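PDB 2X4G: nucleoside-diphosphate-sugar epimerase from Pseudomonas aeruginosa, which probably binds a dinucleotide cofactor through a Rossmann-type domain to act on nucleotide-linked sugars, its exact reaction and substrate being unestablished. Local coordinates for residues A[197-202]-A[332-337]. Sequence-based numbering, arbitrary orientation.
Sequences VITAIG and DWFRDN
The ring of F334 is met by two neighbouring side chains of the facing helix, T199 over one face and I198 at the edge. T199 supplies the face contact: its methyl CG2 sits 3.9 Å from the F334 ring centroid, only 15° from the ring normal, which qualifies as a CH-pi interaction. A slight offset puts this methyl nearest to the ring atoms CG and CD2, T199 CG2 to F334 CD2 being 3.8 Å. I198 arrives from another direction, its CG2 near the ring plane and 3.7 Å from F334 CD2. Its CB follows, 4.0 Å from F334 CE2, so the branched part of I198 flanks that side of the ring. Both side chains cross that of F334 at about a right angle.

Segment 197-202 belongs to helix 196-202, within the NAD-dependent epimerase/dehydratase family region, whereas 332-337 covers the last turn of helix 323-336 and the first residue beyond it. The centre of the contact lies about 19 Å from the centre of the chain, and by analogy with extended short-chain dehydrogenases the two helices probably belong to the smaller C-terminal part rather than the Rossmann core. The three touching residues are buried, with the CA atoms of T199 and F334 7.6 Å apart.

A chi1 of 65° turns T199 CG2 to the aromatic face and OG1 back along its own helix, where it makes a weak hydrogen bond to R196 O. Beyond the pair of segments, the F334 ring also meets that of Y339, their planes inclined at about 60°, and I198 packs on I255 of helix 248-259.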
ATOM      1  N   VAL A 197     -15.301   3.098  11.163  1.00 41.60           N
ATOM      2  CA  VAL A 197     -16.462   2.748  10.346  1.00 41.49           C
ATOM      3  C   VAL A 197     -17.512   3.805  10.521  1.00 40.82           C
ATOM      4  O   VAL A 197     -18.115   4.251   9.557  1.00 40.95           O
ATOM      5  CB  VAL A 197     -17.183   1.440  10.750  1.00 41.35           C
ATOM      6  CG1 VAL A 197     -17.941   0.896   9.541  1.00 41.21           C
ATOM      7  CG2 VAL A 197     -16.239   0.411  11.254  1.00 42.57           C
ATOM      8  N   ILE A 198     -17.726   4.183  11.778  1.00 39.65           N
ATOM      9  CA  ILE A 198     -18.784   5.103  12.138  1.00 38.94           C
ATOM     10  C   ILE A 198     -18.468   6.463  11.595  1.00 39.61           C
ATOM     11  O   ILE A 198     -19.311   7.083  10.984  1.00 39.68           O
ATOM     12  CB  ILE A 198     -18.990   5.167  13.658  1.00 38.02           C
ATOM     13  CG1 ILE A 198     -19.661   3.879  14.147  1.00 35.60           C
ATOM     14  CG2 ILE A 198     -19.812   6.371  14.015  1.00 37.35           C
ATOM     15  CD1 ILE A 198     -19.435   3.600  15.605  1.00 33.97           C
ATOM     16  N   THR A 199     -17.240   6.920  11.782  1.00 40.02           N
ATOM     17  CA  THR A 199     -16.870   8.246  11.287  1.00 40.97           C
ATOM     18  C   THR A 199     -16.716   8.281   9.759  1.00 42.53           C
ATOM     19  O   THR A 199     -17.074   9.277   9.137  1.00 43.65           O
ATOM     20  CB  THR A 199     -15.630   8.817  11.998  1.00 40.73           C
ATOM     21  OG1 THR A 199     -14.477   8.023  11.708  1.00 40.07           O
ATOM     22  CG2 THR A 199     -15.861   8.847  13.506  1.00 39.47           C
ATOM     23  N   ALA A 200     -16.219   7.209   9.146  1.00 43.24           N
ATOM     24  CA  ALA A 200     -16.088   7.187   7.691  1.00 44.81           C
ATOM     25  C   ALA A 200     -17.468   7.370   7.069  1.00 46.59           C
ATOM     26  O   ALA A 200     -17.689   8.279   6.251  1.00 47.67           O
ATOM     27  CB  ALA A 200     -15.451   5.904   7.219  1.00 44.49           C
ATOM     28  N   ILE A 201     -18.407   6.529   7.490  1.00 47.22           N
ATOM     29  CA  ILE A 201     -19.784   6.645   7.037  1.00 48.51           C
ATOM     30  C   ILE A 201     -20.322   8.065   7.279  1.00 50.33           C
ATOM     31  O   ILE A 201     -20.699   8.748   6.340  1.00 52.00           O
ATOM     32  CB  ILE A 201     -20.667   5.605   7.725  1.00 47.61           C
ATOM     33  CG1 ILE A 201     -20.338   4.211   7.179  1.00 46.59           C
ATOM     34  CG2 ILE A 201     -22.129   5.911   7.492  1.00 48.79           C
ATOM     35  CD1 ILE A 201     -21.077   3.104   7.846  1.00 43.52           C
ATOM     36  N   GLY A 202     -20.314   8.514   8.532  1.00 51.10           N
ATOM     37  CA  GLY A 202     -20.813   9.842   8.901  1.00 52.24           C
ATOM     38  C   GLY A 202     -20.244  10.991   8.084  1.00 54.07           C
ATOM     39  O   GLY A 202     -20.955  11.947   7.773  1.00 55.20           O
ATOM     40  N   ASP A 332     -22.548   9.485  19.641  1.00 42.44           N
ATOM     41  CA  ASP A 332     -22.591  10.696  20.464  1.00 43.41           C
ATOM     42  C   ASP A 332     -21.219  11.144  20.969  1.00 42.90           C
ATOM     43  O   ASP A 332     -20.904  12.345  20.981  1.00 43.66           O
ATOM     44  CB  ASP A 332     -23.521  10.497  21.664  1.00 44.02           C
ATOM     45  CG  ASP A 332     -24.984  10.490  21.268  1.00 46.85           C
ATOM     46  OD1 ASP A 332     -25.326  10.986  20.165  1.00 50.10           O
ATOM     47  OD2 ASP A 332     -25.797   9.981  22.066  1.00 51.08           O
ATOM     48  N   TRP A 333     -20.411  10.182  21.398  1.00 41.39           N
ATOM     49  CA  TRP A 333     -19.064  10.481  21.808  1.00 40.40           C
ATOM     50  C   TRP A 333     -18.309  11.155  20.651  1.00 40.86           C
ATOM     51  O   TRP A 333     -17.670  12.198  20.840  1.00 41.24           O
ATOM     52  CB  TRP A 333     -18.347   9.222  22.304  1.00 39.12           C
ATOM     53  CG  TRP A 333     -17.130   9.577  23.033  1.00 38.75           C
ATOM     54  CD1 TRP A 333     -17.025   9.929  24.349  1.00 39.39           C
ATOM     55  CD2 TRP A 333     -15.826   9.666  22.493  1.00 38.85           C
ATOM     56  NE1 TRP A 333     -15.711  10.219  24.671  1.00 37.30           N
ATOM     57  CE2 TRP A 333     -14.956  10.070  23.543  1.00 39.55           C
ATOM     58  CE3 TRP A 333     -15.296   9.448  21.225  1.00 40.22           C
ATOM     59  CZ2 TRP A 333     -13.584  10.262  23.350  1.00 40.09           C
ATOM     60  CZ3 TRP A 333     -13.917   9.648  21.033  1.00 41.92           C
ATOM     61  CH2 TRP A 333     -13.086  10.051  22.093  1.00 40.75           C
ATOM     62  N   PHE A 334     -18.399  10.588  19.450  1.00 40.60           N
ATOM     63  CA  PHE A 334     -17.673  11.148  18.316  1.00 41.07           C
ATOM     64  C   PHE A 334     -18.121  12.566  18.020  1.00 42.97           C
ATOM     65  O   PHE A 334     -17.308  13.421  17.702  1.00 43.40           O
ATOM     66  CB  PHE A 334     -17.835  10.280  17.064  1.00 40.52           C
ATOM     67  CG  PHE A 334     -17.081   8.984  17.122  1.00 37.93           C
ATOM     68  CD1 PHE A 334     -15.780   8.931  17.624  1.00 36.18           C
ATOM     69  CD2 PHE A 334     -17.653   7.828  16.667  1.00 35.77           C
ATOM     70  CE1 PHE A 334     -15.086   7.758  17.680  1.00 34.36           C
ATOM     71  CE2 PHE A 334     -16.950   6.634  16.722  1.00 35.81           C
ATOM     72  CZ  PHE A 334     -15.661   6.602  17.232  1.00 34.92           C
ATOM     73  N   ARG A 335     -19.421  12.803  18.138  1.00 44.37           N
ATOM     74  CA  ARG A 335     -19.992  14.090  17.852  1.00 46.59           C
ATOM     75  C   ARG A 335     -19.561  15.151  18.877  1.00 47.82           C
ATOM     76  O   ARG A 335     -19.162  16.242  18.488  1.00 48.81           O
ATOM     77  CB  ARG A 335     -21.518  13.979  17.790  1.00 47.26           C
ATOM     78  CG  ARG A 335     -22.180  15.164  17.088  1.00 50.55           C
ATOM     79  CD  ARG A 335     -23.692  14.999  16.996  1.00 52.88           C
ATOM     80  NE  ARG A 335     -24.113  14.233  15.813  1.00 54.38           N
ATOM     81  CZ  ARG A 335     -24.897  13.149  15.831  1.00 53.32           C
ATOM     82  NH1 ARG A 335     -25.377  12.658  16.977  1.00 52.61           N
ATOM     83  NH2 ARG A 335     -25.212  12.553  14.687  1.00 51.91           N
ATOM     84  N   ASP A 336     -19.618  14.844  20.172  1.00 48.23           N
ATOM     85  CA  ASP A 336     -19.250  15.830  21.200  1.00 49.76           C
ATOM     86  C   ASP A 336     -17.795  16.265  21.075  1.00 49.69           C
ATOM     87  O   ASP A 336     -17.430  17.390  21.447  1.00 50.28           O
ATOM     88  CB  ASP A 336     -19.480  15.281  22.607  1.00 49.94           C
ATOM     89  CG  ASP A 336     -20.935  14.953  22.864  1.00 53.83           C
ATOM     90  OD1 ASP A 336     -21.221  13.927  23.536  1.00 57.51           O
ATOM     91  OD2 ASP A 336     -21.804  15.709  22.356  1.00 60.63           O
ATOM     92  N   ASN A 337     -16.968  15.357  20.559  1.00 48.62           N
ATOM     93  CA  ASN A 337     -15.557  15.631  20.379  1.00 48.23           C
ATOM     94  C   ASN A 337     -15.203  16.022  18.953  1.00 48.55           C
ATOM     95  O   ASN A 337     -14.044  16.155  18.622  1.00 49.42           O
ATOM     96  CB  ASN A 337     -14.749  14.446  20.879  1.00 47.03           C
ATOM     97  CG  ASN A 337     -15.003  14.171  22.354  1.00 46.74           C
ATOM     98  OD1 ASN A 337     -15.657  13.200  22.720  1.00 45.74           O
ATOM     99  ND2 ASN A 337     -14.513  15.057  23.207  1.00 49.03           N
TER